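Local coordinates for flavohemoglobin (Malassezia yamatoensis, PDB 6O0A), which probably detoxifies nitric oxide by oxidising it to nitrate, passing electrons from a nicotinamide nucleotide through FAD to a globin-type heme, at residues H106-L111 / P221-L226; G110-E115 / N168-K173; A172-V177 / T197-G202; M189-A194 / L259-P264. All coordinates share one frame; numbering follows the deposited sequence. Where two conformers were deposited one is given.

Contact 1 of 4, residues H106-L111 / P221-L226. With FAD (flavin-adenine dinucleotide), chain B.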
# COMPACT_ATOMS: atom_id res chain seq x y z
N HIS A 106 5.71 1.44 6.91
CA HIS A 106 6.66 1.20 7.99
C HIS A 106 5.96 1.08 9.33
O HIS A 106 6.31 0.23 10.16
CB HIS A 106 7.66 2.34 8.05
CG HIS A 106 8.73 2.25 7.02
ND1 HIS A 106 9.65 3.25 6.82
CD2 HIS A 106 9.03 1.27 6.14
CE1 HIS A 106 10.48 2.89 5.86
NE2 HIS A 106 10.12 1.70 5.42
N ALA A 107 5.02 1.99 9.60
CA ALA A 107 4.29 1.95 10.87
C ALA A 107 3.47 0.68 10.99
O ALA A 107 3.45 0.04 12.05
CB ALA A 107 3.40 3.19 10.99
N SER A 108 2.81 0.27 9.90
CA SER A 108 2.10 -1.00 9.87
C SER A 108 3.00 -2.15 10.30
O SER A 108 2.58 -3.04 11.06
CB SER A 108 1.57 -1.26 8.46
OG SER A 108 0.78 -2.42 8.41
N LEU A 109 4.24 -2.14 9.83
CA LEU A 109 5.23 -3.17 10.14
C LEU A 109 5.96 -2.92 11.45
O LEU A 109 6.80 -3.75 11.87
CB LEU A 109 6.22 -3.26 8.96
CG LEU A 109 5.56 -3.67 7.65
CD1 LEU A 109 6.43 -3.35 6.43
CD2 LEU A 109 5.16 -5.13 7.68
N GLY A 110 5.67 -1.81 12.13
CA GLY A 110 6.24 -1.56 13.44
C GLY A 110 7.68 -1.12 13.42
O GLY A 110 8.39 -1.29 14.42
N LEU A 111 8.14 -0.53 12.32
CA LEU A 111 9.54 -0.15 12.18
C LEU A 111 9.97 0.86 13.24
O LEU A 111 9.33 1.90 13.42
CB LEU A 111 9.79 0.42 10.79
CG LEU A 111 11.22 0.88 10.53
CD1 LEU A 111 12.19 -0.29 10.71
CD2 LEU A 111 11.36 1.50 9.15
N PRO A 221 4.41 -10.85 7.34
CA PRO A 221 3.23 -9.98 7.23
C PRO A 221 2.74 -9.78 5.80
O PRO A 221 3.55 -9.81 4.87
CB PRO A 221 3.75 -8.65 7.80
CG PRO A 221 5.16 -8.61 7.30
CD PRO A 221 5.66 -10.07 7.37
N ARG A 222 1.43 -9.60 5.62
CA ARG A 222 0.86 -9.07 4.39
C ARG A 222 -0.20 -8.04 4.78
O ARG A 222 -0.80 -8.14 5.85
CB ARG A 222 0.23 -10.16 3.52
CG ARG A 222 1.17 -11.31 3.10
CD ARG A 222 2.27 -10.80 2.17
NE ARG A 222 3.04 -11.88 1.54
CZ ARG A 222 4.26 -12.27 1.90
NH1 ARG A 222 4.88 -11.69 2.93
NH2 ARG A 222 4.86 -13.24 1.23
N GLN A 223 -0.44 -7.08 3.89
CA GLN A 223 -1.43 -6.02 4.12
C GLN A 223 -2.77 -6.34 3.47
O GLN A 223 -2.82 -6.85 2.35
CB GLN A 223 -0.94 -4.67 3.61
CG GLN A 223 0.29 -4.14 4.35
CD GLN A 223 1.56 -4.84 3.93
OE1 GLN A 223 1.85 -4.94 2.73
NE2 GLN A 223 2.36 -5.30 4.90
N PHE A 224 -3.86 -6.03 4.18
CA PHE A 224 -5.20 -6.14 3.62
C PHE A 224 -6.05 -4.97 4.06
O PHE A 224 -5.97 -4.51 5.20
CB PHE A 224 -5.86 -7.47 4.01
CG PHE A 224 -5.09 -8.67 3.56
CD1 PHE A 224 -5.15 -9.10 2.25
CD2 PHE A 224 -4.24 -9.33 4.44
CE1 PHE A 224 -4.40 -10.18 1.82
CE2 PHE A 224 -3.49 -10.41 4.02
CZ PHE A 224 -3.57 -10.84 2.71
N THR A 225 -6.87 -4.48 3.13
CA THR A 225 -7.76 -3.35 3.39
C THR A 225 -8.87 -3.73 4.36
O THR A 225 -9.52 -4.78 4.23
CB THR A 225 -8.35 -2.88 2.06
OG1 THR A 225 -7.28 -2.53 1.18
CG2 THR A 225 -9.27 -1.67 2.28
N LEU A 226 -9.11 -2.86 5.34
CA LEU A 226 -10.19 -3.08 6.30
C LEU A 226 -11.56 -2.92 5.65
O LEU A 226 -11.78 -2.00 4.86
CB LEU A 226 -10.06 -2.12 7.47
CG LEU A 226 -8.86 -2.47 8.35
CD1 LEU A 226 -8.69 -1.41 9.44
CD2 LEU A 226 -9.09 -3.86 8.96
PA FAD B . 3.52 -13.13 -2.23
O1A FAD B . 4.20 -14.26 -1.55
O2A FAD B . 3.77 -11.78 -1.62
O5B FAD B . 3.93 -13.10 -3.77
C5B FAD B . 3.56 -11.97 -4.59
C4B FAD B . 4.16 -12.23 -5.95
O4B FAD B . 5.59 -12.36 -5.81
C3B FAD B . 3.71 -13.52 -6.61
O3B FAD B . 2.48 -13.38 -7.31
C2B FAD B . 4.87 -13.80 -7.57
O2B FAD B . 4.73 -13.07 -8.78
C1B FAD B . 6.08 -13.28 -6.78
N9A FAD B . 6.83 -14.32 -6.10
C8A FAD B . 6.44 -15.03 -4.99
N7A FAD B . 7.28 -15.96 -4.63
C5A FAD B . 8.30 -15.87 -5.56
C6A FAD B . 9.46 -16.63 -5.77
N6A FAD B . 9.82 -17.67 -4.99
N1A FAD B . 10.24 -16.31 -6.82
C2A FAD B . 9.88 -15.29 -7.60
N3A FAD B . 8.81 -14.50 -7.51
C4A FAD B . 8.05 -14.85 -6.47
N1 FAD B . -4.91 -8.40 -1.17
C2 FAD B . -6.18 -8.89 -1.04
O2 FAD B . -6.48 -10.03 -1.43
N3 FAD B . -7.17 -8.10 -0.46
C4 FAD B . -6.99 -6.82 0.03
O4 FAD B . -7.92 -6.21 0.55
C4X FAD B . -5.64 -6.31 -0.10
N5 FAD B . -5.39 -5.11 0.33
C5X FAD B . -4.09 -4.62 0.20
C6 FAD B . -3.80 -3.33 0.65
C7 FAD B . -2.52 -2.81 0.56
C7M FAD B . -2.25 -1.40 1.02
C8 FAD B . -1.49 -3.60 0.02
C8M FAD B . -0.08 -3.08 -0.07
C9 FAD B . -1.77 -4.88 -0.44
C9A FAD B . -3.06 -5.39 -0.37
N10 FAD B . -3.38 -6.69 -0.83
C10 FAD B . -4.67 -7.18 -0.72
C1' FAD B . -2.33 -7.57 -1.36
C2' FAD B . -1.68 -8.42 -0.28
O2' FAD B . -1.01 -7.57 0.66
C3' FAD B . -0.69 -9.44 -0.85
O3' FAD B . 0.25 -8.77 -1.68
C4' FAD B . -1.36 -10.55 -1.66
O4' FAD B . -2.41 -11.12 -0.88
C5' FAD B . -0.39 -11.62 -2.11
O5' FAD B . 0.22 -12.21 -0.94
P FAD B . 0.93 -13.63 -1.12
O1P FAD B . 0.02 -14.75 -1.48
O2P FAD B . 1.68 -13.89 0.16
O3P FAD B . 1.96 -13.42 -2.32

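Contact 2 of 4, residues G110-E115 / N168-K173. With HEM (protoporphyrin IX containing Fe), chain C.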
# COMPACT_ATOMS: atom_id res chain seq x y z
N GLY A 110 5.67 -1.81 12.13
CA GLY A 110 6.24 -1.56 13.44
C GLY A 110 7.68 -1.12 13.42
O GLY A 110 8.39 -1.29 14.42
N LEU A 111 8.14 -0.53 12.32
CA LEU A 111 9.54 -0.15 12.18
C LEU A 111 9.97 0.86 13.24
O LEU A 111 9.33 1.90 13.42
CB LEU A 111 9.79 0.42 10.79
CG LEU A 111 11.22 0.88 10.53
CD1 LEU A 111 12.19 -0.29 10.71
CD2 LEU A 111 11.36 1.50 9.15
N GLN A 112 11.09 0.56 13.92
CA GLN A 112 11.58 1.44 14.95
C GLN A 112 12.80 2.23 14.48
O GLN A 112 13.57 1.75 13.64
CB GLN A 112 11.92 0.63 16.21
CG GLN A 112 10.71 -0.13 16.76
CD GLN A 112 9.60 0.80 17.20
OE1 GLN A 112 9.83 1.74 17.97
NE2 GLN A 112 8.38 0.57 16.71
N PRO A 113 12.97 3.46 14.98
CA PRO A 113 13.95 4.37 14.37
C PRO A 113 15.38 3.84 14.37
O PRO A 113 16.15 4.16 13.45
CB PRO A 113 13.83 5.64 15.22
CG PRO A 113 12.52 5.57 15.86
CD PRO A 113 12.18 4.12 16.04
N ASP A 114 15.77 3.03 15.36
CA ASP A 114 17.14 2.53 15.41
C ASP A 114 17.50 1.69 14.20
O ASP A 114 18.68 1.58 13.85
CB ASP A 114 17.37 1.71 16.68
CG ASP A 114 17.49 2.56 17.92
OD1 ASP A 114 17.51 3.81 17.79
OD2 ASP A 114 17.57 1.99 19.03
N GLU A 115 16.50 1.09 13.54
CA GLU A 115 16.84 0.22 12.42
C GLU A 115 17.28 0.99 11.18
O GLU A 115 17.82 0.38 10.25
CB GLU A 115 15.67 -0.71 12.08
CG GLU A 115 15.25 -1.61 13.24
CD GLU A 115 16.27 -2.70 13.58
OE1 GLU A 115 17.37 -2.74 12.98
OE2 GLU A 115 15.95 -3.53 14.45
N ASN A 168 0.26 0.85 22.77
CA ASN A 168 1.70 1.07 22.69
C ASN A 168 2.42 -0.13 22.09
O ASN A 168 3.59 -0.37 22.40
CB ASN A 168 2.27 1.40 24.07
CG ASN A 168 2.13 0.25 25.04
OD1 ASN A 168 1.39 -0.71 24.80
ND2 ASN A 168 2.86 0.32 26.16
N ILE A 169 1.74 -0.92 21.26
CA ILE A 169 2.34 -2.09 20.64
C ILE A 169 2.38 -1.87 19.13
O ILE A 169 1.86 -0.88 18.62
CB ILE A 169 1.61 -3.39 21.02
CG1 ILE A 169 0.09 -3.30 20.84
CG2 ILE A 169 1.92 -3.72 22.49
CD1 ILE A 169 -0.43 -3.32 19.39
N VAL A 170 3.02 -2.79 18.42
CA VAL A 170 2.99 -2.75 16.96
C VAL A 170 2.11 -3.84 16.36
O VAL A 170 1.69 -3.69 15.20
CB VAL A 170 4.41 -2.79 16.33
CG1 VAL A 170 5.18 -1.53 16.73
CG2 VAL A 170 5.16 -4.03 16.74
N ARG A 171 1.82 -4.91 17.09
CA ARG A 171 0.82 -5.88 16.67
C ARG A 171 0.30 -6.59 17.91
O ARG A 171 0.96 -6.64 18.95
CB ARG A 171 1.39 -6.87 15.65
CG ARG A 171 2.69 -7.53 16.05
CD ARG A 171 3.22 -8.34 14.87
NE ARG A 171 4.51 -8.96 15.13
CZ ARG A 171 5.68 -8.42 14.81
NH1 ARG A 171 6.80 -9.07 15.07
NH2 ARG A 171 5.72 -7.23 14.22
N ALA A 172 -0.92 -7.12 17.78
CA ALA A 172 -1.61 -7.74 18.91
C ALA A 172 -2.35 -8.98 18.42
O ALA A 172 -2.64 -9.12 17.23
CB ALA A 172 -2.58 -6.77 19.59
N LYS A 173 -2.67 -9.87 19.35
CA LYS A 173 -3.25 -11.17 19.00
C LYS A 173 -4.74 -11.04 18.72
O LYS A 173 -5.47 -10.41 19.50
CB LYS A 173 -3.01 -12.18 20.12
CG LYS A 173 -3.06 -13.63 19.66
CD LYS A 173 -1.89 -13.99 18.75
CE LYS A 173 -0.62 -14.28 19.53
NZ LYS A 173 0.47 -14.77 18.63
CHA HEM C . 9.04 -1.04 2.31
CHB HEM C . 11.92 2.83 1.59
CHC HEM C . 14.15 1.94 5.80
CHD HEM C . 11.74 -2.25 6.17
C1A HEM C . 9.61 0.09 1.76
C2A HEM C . 9.21 0.73 0.52
C3A HEM C . 10.00 1.79 0.33
C4A HEM C . 10.94 1.87 1.43
CMA HEM C . 9.95 2.78 -0.86
CAA HEM C . 8.06 0.26 -0.39
CBA HEM C . 6.82 0.98 0.14
CGA HEM C . 5.60 0.54 -0.62
O1A HEM C . 5.38 -0.69 -0.75
O2A HEM C . 4.83 1.41 -1.10
C1B HEM C . 12.77 2.94 2.67
C2B HEM C . 13.77 3.96 2.86
C3B HEM C . 14.41 3.71 4.02
C4B HEM C . 13.80 2.53 4.61
CMB HEM C . 14.03 5.10 1.85
CAB HEM C . 15.55 4.50 4.71
CBB HEM C . 15.91 5.75 4.40
C1C HEM C . 13.71 0.71 6.24
C2C HEM C . 14.22 0.01 7.40
C3C HEM C . 13.55 -1.15 7.52
C4C HEM C . 12.62 -1.23 6.41
CMC HEM C . 15.31 0.60 8.32
CAC HEM C . 13.71 -2.30 8.55
CBC HEM C . 14.88 -2.55 9.17
C1D HEM C . 10.81 -2.27 5.16
C2D HEM C . 9.87 -3.36 4.93
C3D HEM C . 9.13 -3.04 3.87
C4D HEM C . 9.56 -1.74 3.38
CMD HEM C . 9.79 -4.64 5.78
CAD HEM C . 8.01 -3.92 3.27
CBD HEM C . 8.52 -4.48 1.94
CGD HEM C . 9.42 -5.67 2.15
O1D HEM C . 9.05 -6.60 2.91
O2D HEM C . 10.52 -5.71 1.53
NA HEM C . 10.67 0.81 2.29
NB HEM C . 12.82 2.08 3.75
NC HEM C . 12.73 -0.07 5.66
ND HEM C . 10.58 -1.30 4.21
FE HEM C . 11.52 0.54 4.12

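Contact 3 of 4, residues A172-V177 / T197-G202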
# COMPACT_ATOMS: atom_id res chain seq x y z
N ALA A 172 -0.92 -7.12 17.78
CA ALA A 172 -1.61 -7.74 18.91
C ALA A 172 -2.35 -8.98 18.42
O ALA A 172 -2.64 -9.12 17.23
CB ALA A 172 -2.58 -6.77 19.59
N LYS A 173 -2.67 -9.87 19.35
CA LYS A 173 -3.25 -11.17 19.00
C LYS A 173 -4.74 -11.04 18.72
O LYS A 173 -5.47 -10.41 19.50
CB LYS A 173 -3.01 -12.18 20.12
CG LYS A 173 -3.06 -13.63 19.66
CD LYS A 173 -1.89 -13.99 18.75
CE LYS A 173 -0.62 -14.28 19.53
NZ LYS A 173 0.47 -14.77 18.63
N PHE A 174 -5.18 -11.62 17.61
CA PHE A 174 -6.59 -11.68 17.23
C PHE A 174 -7.01 -13.12 16.99
O PHE A 174 -6.19 -13.97 16.62
CB PHE A 174 -6.88 -10.84 15.97
CG PHE A 174 -7.02 -9.37 16.24
CD1 PHE A 174 -5.91 -8.61 16.58
CD2 PHE A 174 -8.25 -8.74 16.14
CE1 PHE A 174 -6.03 -7.25 16.84
CE2 PHE A 174 -8.39 -7.38 16.40
CZ PHE A 174 -7.26 -6.63 16.74
N LYS A 175 -8.30 -13.38 17.18
CA LYS A 175 -8.88 -14.68 16.92
C LYS A 175 -9.79 -14.60 15.69
O LYS A 175 -10.55 -13.64 15.52
CB LYS A 175 -9.67 -15.17 18.15
CG LYS A 175 -10.47 -16.45 17.94
CD LYS A 175 -11.68 -16.48 18.87
CE LYS A 175 -11.61 -17.61 19.87
NZ LYS A 175 -12.86 -17.70 20.68
N LEU A 176 -9.70 -15.61 14.84
CA LEU A 176 -10.58 -15.69 13.67
C LEU A 176 -11.95 -16.17 14.14
O LEU A 176 -12.09 -17.30 14.62
CB LEU A 176 -9.97 -16.61 12.62
CG LEU A 176 -10.83 -16.84 11.38
CD1 LEU A 176 -11.12 -15.50 10.63
CD2 LEU A 176 -10.17 -17.84 10.42
N VAL A 177 -12.98 -15.32 14.02
CA VAL A 177 -14.31 -15.67 14.50
C VAL A 177 -15.29 -16.01 13.38
O VAL A 177 -16.31 -16.66 13.66
CB VAL A 177 -14.90 -14.57 15.41
CG1 VAL A 177 -13.99 -14.33 16.63
CG2 VAL A 177 -15.12 -13.27 14.63
N THR A 197 -5.35 -5.71 24.32
CA THR A 197 -4.85 -4.49 23.68
C THR A 197 -6.00 -3.69 23.08
O THR A 197 -6.81 -4.23 22.33
CB THR A 197 -3.84 -4.85 22.59
OG1 THR A 197 -2.65 -5.40 23.19
CG2 THR A 197 -3.46 -3.62 21.78
N ALA A 198 -6.06 -2.39 23.40
CA ALA A 198 -7.10 -1.53 22.84
C ALA A 198 -6.89 -1.34 21.34
O ALA A 198 -5.76 -1.20 20.88
CB ALA A 198 -7.11 -0.18 23.56
N MET A 199 -7.99 -1.33 20.58
CA MET A 199 -7.94 -1.15 19.14
C MET A 199 -7.96 0.33 18.77
O MET A 199 -8.78 1.09 19.30
CB MET A 199 -9.11 -1.86 18.45
CG MET A 199 -9.05 -3.38 18.53
SD MET A 199 -10.59 -4.13 17.95
CE MET A 199 -10.64 -3.51 16.26
N THR A 200 -7.07 0.72 17.87
CA THR A 200 -7.15 2.03 17.24
C THR A 200 -8.30 2.02 16.23
O THR A 200 -8.38 1.08 15.43
CB THR A 200 -5.85 2.37 16.52
OG1 THR A 200 -4.77 2.34 17.47
CG2 THR A 200 -5.92 3.75 15.91
N PRO A 201 -9.18 3.02 16.24
CA PRO A 201 -10.23 3.08 15.22
C PRO A 201 -9.63 3.25 13.83
O PRO A 201 -8.77 4.11 13.61
CB PRO A 201 -11.06 4.30 15.63
CG PRO A 201 -10.76 4.51 17.08
CD PRO A 201 -9.32 4.08 17.25
N GLY A 202 -10.09 2.43 12.90
CA GLY A 202 -9.64 2.55 11.53
C GLY A 202 -10.43 3.60 10.77
O GLY A 202 -11.56 3.94 11.11

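Contact 4 of 4, residues M189-A194 / L259-P264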
# COMPACT_ATOMS: atom_id res chain seq x y z
N MET A 189 -12.93 -12.72 6.00
CA MET A 189 -12.49 -13.16 7.33
C MET A 189 -12.75 -12.06 8.36
O MET A 189 -12.39 -10.90 8.13
CB MET A 189 -11.01 -13.51 7.29
CG MET A 189 -10.72 -14.55 6.21
SD MET A 189 -8.96 -14.97 6.11
CE MET A 189 -8.77 -15.88 7.64
N VAL A 190 -13.33 -12.43 9.50
CA VAL A 190 -13.58 -11.48 10.59
C VAL A 190 -12.79 -11.91 11.81
O VAL A 190 -12.92 -13.06 12.26
CB VAL A 190 -15.08 -11.39 10.94
CG1 VAL A 190 -15.29 -10.40 12.10
CG2 VAL A 190 -15.91 -10.98 9.70
N PHE A 191 -12.00 -10.98 12.37
CA PHE A 191 -11.16 -11.22 13.54
C PHE A 191 -11.60 -10.35 14.72
O PHE A 191 -12.07 -9.22 14.54
CB PHE A 191 -9.68 -10.90 13.24
CG PHE A 191 -9.04 -11.80 12.21
CD1 PHE A 191 -9.14 -11.50 10.85
CD2 PHE A 191 -8.31 -12.90 12.59
CE1 PHE A 191 -8.53 -12.32 9.90
CE2 PHE A 191 -7.70 -13.72 11.66
CZ PHE A 191 -7.82 -13.43 10.31
N GLU A 192 -11.42 -10.86 15.93
CA GLU A 192 -11.65 -10.08 17.14
C GLU A 192 -10.45 -10.21 18.06
O GLU A 192 -9.71 -11.19 17.98
CB GLU A 192 -12.93 -10.53 17.86
CG GLU A 192 -14.18 -10.10 17.09
CD GLU A 192 -15.46 -10.60 17.73
OE1 GLU A 192 -15.39 -11.19 18.82
OE2 GLU A 192 -16.54 -10.39 17.13
N PRO A 193 -10.22 -9.23 18.93
CA PRO A 193 -9.04 -9.31 19.81
C PRO A 193 -9.05 -10.57 20.66
O PRO A 193 -10.09 -10.99 21.17
CB PRO A 193 -9.15 -8.05 20.68
CG PRO A 193 -9.92 -7.10 19.87
CD PRO A 193 -10.91 -7.94 19.06
N ALA A 194 -7.87 -11.16 20.80
CA ALA A 194 -7.63 -12.29 21.68
C ALA A 194 -6.71 -11.93 22.82
O ALA A 194 -6.25 -12.82 23.55
CB ALA A 194 -7.06 -13.47 20.88
N LEU A 259 -3.92 -15.14 15.21
CA LEU A 259 -2.93 -14.47 14.38
C LEU A 259 -2.70 -13.07 14.93
O LEU A 259 -3.60 -12.48 15.55
CB LEU A 259 -3.38 -14.35 12.89
CG LEU A 259 -3.58 -15.66 12.11
CD1 LEU A 259 -3.90 -15.36 10.66
CD2 LEU A 259 -2.33 -16.51 12.20
N ASP A 260 -1.51 -12.53 14.70
CA ASP A 260 -1.22 -11.16 15.12
C ASP A 260 -1.65 -10.18 14.03
O ASP A 260 -1.48 -10.44 12.83
CB ASP A 260 0.27 -10.99 15.42
CG ASP A 260 0.65 -11.46 16.83
OD1 ASP A 260 -0.20 -11.45 17.74
OD2 ASP A 260 1.82 -11.83 17.04
N ILE A 261 -2.22 -9.04 14.44
CA ILE A 261 -2.65 -7.99 13.51
C ILE A 261 -2.06 -6.66 13.97
O ILE A 261 -2.10 -6.34 15.17
CB ILE A 261 -4.18 -7.89 13.41
CG1 ILE A 261 -4.77 -9.25 13.01
CG2 ILE A 261 -4.57 -6.80 12.39
CD1 ILE A 261 -6.27 -9.24 12.68
N SER A 262 -1.55 -5.89 13.02
CA SER A 262 -0.95 -4.60 13.32
C SER A 262 -2.02 -3.56 13.62
O SER A 262 -3.23 -3.82 13.54
CB SER A 262 -0.11 -4.11 12.14
OG SER A 262 -0.96 -3.65 11.09
N ASN A 263 -1.56 -2.37 13.96
CA ASN A 263 -2.44 -1.22 14.02
C ASN A 263 -2.78 -0.77 12.60
O ASN A 263 -2.07 -1.09 11.65
CB ASN A 263 -1.76 -0.12 14.83
CG ASN A 263 -1.71 -0.46 16.32
OD1 ASN A 263 -2.59 -1.17 16.82
ND2 ASN A 263 -0.70 0.04 17.01
N PRO A 264 -3.90 -0.06 12.43
CA PRO A 264 -4.34 0.31 11.08
C PRO A 264 -3.64 1.57 10.58
O PRO A 264 -3.41 2.52 11.34
CB PRO A 264 -5.84 0.55 11.27
CG PRO A 264 -5.93 1.13 12.66
CD PRO A 264 -4.85 0.40 13.46

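Contact 1 of 4, residues H106-L111 / P221-L226
L109 and P221 make the apolar part of this contact: methyl CD2 of L109 reaches the pyrrolidine ring, 3.5 Å from P221 CG, and the two side chains cross at about a right angle. L109 CD2 also lies 3.9 Å from Q223 NE2, which gives its hydrogen bond elsewhere, to the hydroxyl of S209. S108 OG also bonds to that hydroxyl, so one serine of strand 207-213 ties both segments together where no direct hydrogen bond crosses.

In the fold, the end of globin helix 96-108, which carries the iron ligand H106, meets an outer strand of the FAD-binding barrel. E158 bonds to ND1 of H106 and limits rotation of the imidazole, while L111 CD2 sits over one of its faces. R222 to T225 occupy the place of the Arg-x-Tyr-Ser/Thr motif of ferredoxin-reductase-like flavoproteins, here with phenylalanine in third position.

Hydrogen bonds hold the cofactor. The R222 chain bends at chi2 (-65°), bringing its guanidinium to the pyrophosphate: R222 NE donates to FAD O2P at 2.8 Å and R222 NH2 to FAD O1A at 3.0 Å, while NH1 steadies the group by a nearly straight bond (165°) to P221 O. T225 N bonds to the flavin ring, at 3.2 Å to FAD N5 and also to FAD O4. On the ribityl chain, FAD O2' donates to Q223 O at 2.6 Å.

Contact 2 of 4, residues G110-E115 / N168-K173
V170 meets G110 side chain against backbone, and this is the close part of the contact. The valine CG1 lies 3.5 Å from G110 CA, with V170 CB only 3.6 Å from the same atom. Glycine suits the place twice over: its phi of 76° ends the helix in a Schellman motif, and with no side chain its alpha carbon can be touched directly by a beta-branched residue. V170 holds CG1 beside its backbone N (chi1 -65°), which brings that methyl, rather than CG2, to the touching side.

Toward solvent the packing thins out. Q112 leans over V170 CG1 with NE2 at 3.8 Å, a van der Waals touch; the amide's N-H goes instead to G110 O, with Q112 NE2 at 3.0 Å from G110 O and coming from well above the carbonyl plane. This bond folds the glutamine back over the loop and keeps it beside the valine. Beyond it, proline at P113 fits the first inner corner of the type I turn from Q112 to E115.

The heme side is close again. L111 CD1 stands 3.3 Å from HEM CAC, and the backbone oxygen E115 O 3.2 Å from HEM CMC, while the E115 carboxylate turns to R54 and T118. This is the FG corner of a globin, closing helix 96-108 beside the heme, met here by the linker that leads from helix 137-163 into the FAD-binding barrel.

Contact 3 of 4, residues A172-V177 / T197-G202
The F174 ring overlaps the start of the M199 chain at a slant, with F174 CZ 4.1 Å from M199 CG. M199 SD lies by the ring edge, 5.4 Å from the F174 ring centroid and 77° off its normal: a Met-aromatic contact of the edge type. It belongs to the antiparallel FAD-binding barrel of the ferredoxin-reductase family, where strand 171-181 is a central strand and 197-202 is part of the connection from strand 186-193 to strand 207-213.

Methionine suits this position, since a flexible, polarisable chain is well fitted to a place beside a ring edge. Here it runs straight to the sulfur and turns at the last torsion (chi3 60°). P193 touches both F174 and M199, and R234 of the outer strand 234-239 does the same.

A second contact joins A172 to T197. The A172 methyl faces the branch point of the threonine, with A172 CB 3.8 Å from T197 CB, and T197 OG1 and CG2 are both 3.9 Å from A172 CB, so it nests against the fork. A small residue fits where loop and strand run this close. Beside it, D195 ties the two segments by accepting K173 N on one carboxylate oxygen and T197 N on the other.

Within the strand, the F174 ring has a further neighbour at its edge and in its plane: the carbonyl oxygen A172 O, 3.4 Å from F174 CD1.

Contact 4 of 4, residues M189-A194 / L259-P264
F191 and I261 form a CH-pi contact: the I261 terminal methyl CD1 approaches the phenyl ring off-centre, 4.2 Å from the ring centroid and 28° from the ring normal. Its nearest ring atom is F191 CG at 3.8 Å, and F191 CB is equally near, so the methyl sits at the root of the ring rather than over its far end. The extended isoleucine chain (chi2 -172°) carries CD1 that far across.

Plain apolar contact adds L259, whose CD1 lies 4.3 Å from F191 CE2. Residues two apart on one strand thus meet different parts of the ring, I261 near the stem and L259 farther out.

The two strands are not neighbours. Strand 171-181 runs between them in the six-stranded antiparallel FAD-binding barrel, hydrogen-bonding to both, and the side chains meet over it. The buried face continues to I210 of strand 207-213 and I236 of strand 234-239, both in contact with F191. Large apolar residues suit this place because they must reach across an intervening strand to fill the barrel core; F191 remains about 11 Å from the FAD.

Polar bonds keep to the margins. On the outward side E192 bonds through OE2 to Q233. Where strand 258-262 runs out, S262 OG donates to N263 O at 2.8 Å and accepts the backbone N-H of S209, so the buried hydroxyl is used both ways, and N263 ND2 bonds to N167.

Contacts 1 and 4 are buried, whereas contacts 2 and 3 lie partly at the surface. Contacts 1 and 2 share G110 and L111 and join the globin domain to the barrel from the same heme-side turn: the first is rich in cofactor bonds, the second slight and partly open to solvent. Contacts 3 and 4, with centres about 4 Å apart, belong to the barrel alone; both are carried by an aromatic ring with an aliphatic or sulfur partner. Contacts 2 and 3 share A172 and K173 of strand 171-181, which pairs with both strands of contact 4. At the junction of contacts 1 and 4, the S108 carbonyl packs on S262.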